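PDB 6X9Z: transmembrane beta-barrels from Synthetic construct, which is a de novo designed protein whose single chain closes into an eight-stranded antiparallel barrel intended to span a lipid membrane. Local coordinates for residues G15-T18 with D19-D23. Sequence-based numbering, arbitrary orientation.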
loop_
_atom_site.group_PDB
_atom_site.type_symbol
_atom_site.label_atom_id
_atom_site.label_comp_id
_atom_site.label_asym_id
_atom_site.label_seq_id
_atom_site.Cartn_x
_atom_site.Cartn_y
_atom_site.Cartn_z
ATOM N N GLY A 15 3.327 -4.024 -8.685
ATOM C CA GLY A 15 2.089 -4.788 -8.638
ATOM C C GLY A 15 1.803 -5.423 -9.986
ATOM O O GLY A 15 1.926 -4.772 -11.026
ATOM N N TYR A 16 1.421 -6.694 -9.955
ATOM C CA TYR A 16 1.112 -7.466 -11.153
ATOM C C TYR A 16 -0.385 -7.758 -11.151
ATOM O O TYR A 16 -0.868 -8.540 -10.326
ATOM C CB TYR A 16 1.925 -8.757 -11.196
ATOM C CG TYR A 16 3.419 -8.551 -11.091
ATOM C CD1 TYR A 16 4.214 -8.502 -12.227
ATOM C CD2 TYR A 16 4.036 -8.416 -9.852
ATOM C CE1 TYR A 16 5.579 -8.322 -12.136
ATOM C CE2 TYR A 16 5.398 -8.231 -9.751
ATOM C CZ TYR A 16 6.165 -8.187 -10.895
ATOM O OH TYR A 16 7.525 -8.005 -10.802
ATOM N N ASN A 17 -1.107 -7.130 -12.073
ATOM C CA ASN A 17 -2.557 -7.213 -12.140
ATOM C C ASN A 17 -2.999 -8.399 -12.992
ATOM O O ASN A 17 -2.260 -8.892 -13.848
ATOM C CB ASN A 17 -3.144 -5.925 -12.718
ATOM C CG ASN A 17 -2.710 -4.686 -11.957
ATOM O OD1 ASN A 17 -3.359 -4.273 -10.995
ATOM N ND2 ASN A 17 -1.612 -4.080 -12.391
ATOM N N THR A 18 -4.244 -8.827 -12.768
ATOM C CA THR A 18 -4.787 -9.983 -13.473
ATOM C C THR A 18 -5.000 -9.721 -14.959
ATOM O O THR A 18 -5.140 -10.680 -15.727
ATOM C CB THR A 18 -6.102 -10.424 -12.827
ATOM O OG1 THR A 18 -6.943 -9.284 -12.619
ATOM C CG2 THR A 18 -5.840 -11.111 -11.495
ATOM N N ASP A 19 -5.021 -8.459 -15.387
ATOM C CA ASP A 19 -5.122 -8.124 -16.801
ATOM C C ASP A 19 -3.762 -8.097 -17.495
ATOM O O ASP A 19 -3.656 -7.566 -18.606
ATOM C CB ASP A 19 -5.836 -6.782 -16.982
ATOM C CG ASP A 19 -5.075 -5.620 -16.367
ATOM O OD1 ASP A 19 -4.077 -5.862 -15.656
ATOM O OD2 ASP A 19 -5.477 -4.458 -16.592
ATOM N N ASN A 20 -2.729 -8.648 -16.855
ATOM C CA ASN A 20 -1.372 -8.709 -17.402
ATOM C C ASN A 20 -0.773 -7.322 -17.607
ATOM O O ASN A 20 0.111 -7.133 -18.447
ATOM C CB ASN A 20 -1.321 -9.504 -18.709
ATOM C CG ASN A 20 -1.758 -10.940 -18.532
ATOM O OD1 ASN A 20 -2.643 -11.426 -19.242
ATOM N ND2 ASN A 20 -1.138 -11.631 -17.583
ATOM N N THR A 21 -1.251 -6.343 -16.855
ATOM C CA THR A 21 -0.555 -5.075 -16.725
ATOM C C THR A 21 0.268 -5.091 -15.439
ATOM O O THR A 21 0.143 -5.986 -14.601
ATOM C CB THR A 21 -1.540 -3.901 -16.741
ATOM O OG1 THR A 21 -2.358 -3.933 -15.565
ATOM C CG2 THR A 21 -2.426 -3.973 -17.976
ATOM N N VAL A 22 1.134 -4.090 -15.299
ATOM C CA VAL A 22 2.060 -3.992 -14.176
ATOM C C VAL A 22 2.041 -2.558 -13.671
ATOM O O VAL A 22 2.134 -1.616 -14.468
ATOM C CB VAL A 22 3.491 -4.411 -14.578
ATOM C CG1 VAL A 22 4.475 -4.112 -13.458
ATOM C CG2 VAL A 22 3.537 -5.891 -14.948
ATOM N N ASP A 23 1.902 -2.390 -12.359
ATOM C CA ASP A 23 1.988 -1.085 -11.721
ATOM C C ASP A 23 3.288 -0.971 -10.938
ATOM O O ASP A 23 3.789 -1.954 -10.387
ATOM C CB ASP A 23 0.818 -0.831 -10.758
ATOM C CG ASP A 23 -0.540 -0.993 -11.413
ATOM O OD1 ASP A 23 -1.106 -2.102 -11.331
ATOM O OD2 ASP A 23 -1.049 -0.011 -11.999
#
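Gly15 and Asp23 face each other as an antiparallel hydrogen-bonded pair, a rung of the ladder between strand 8-17 and strand 22-31. Gly15 N donates to Asp23 O at 2.7 Å, and Asp23 N returns an equally short bond to Gly15 O, which also receives a CA-H...O contact from Val22 CA at 3.2 Å. Nearer the turn, Asn17 N reaches Thr21 O at 3.0 Å, while Asn20 N bonds to Asn17 O, closing the type I turn. Together these bonds illustrate a 3:5 hairpin, a type I turn from Asn17 to Asn20 followed by a G1 beta bulge, with Asn20 in the left-handed conformation (phi 63°) that the bulge requires. The hairpin closes one end of the first strand pair of the barrel.

Side-chain polar contacts reinforce the turn. Asp19 OD1 forms an Asx turn by accepting Thr21 N at 3.1 Å, and from the same face of the carboxylate it also takes the Thr21 OG1 hydroxyl at 2.6 Å. With chi1 at 63°, Asp19 folds its carboxylate back over the loop, bringing OD1 to 3.1 Å from Asn17 CB. Thr21 OG1 in turn accepts from Asn45 on the next strand; a valine here would probably leave Asn45 without this acceptor and Asp19 OD1 with only the backbone N of the new residue, so that the carboxylate is less firmly fixed. The buried Asn17 amide lies nearly perpendicular to the Asp23 carboxylate, and its ND2 points at Asp23 OD1, although the modelled separation is too short to trust. Asp23 OD2 is held by Asn45.

On the face away from the Asp23 side chain, the apolar contact is that of Tyr16 with Val22, a non-hydrogen-bonded pair whose side chains run side by side, ring carbon CD1 of Tyr16 lying 3.8 Å from Val22 CG2.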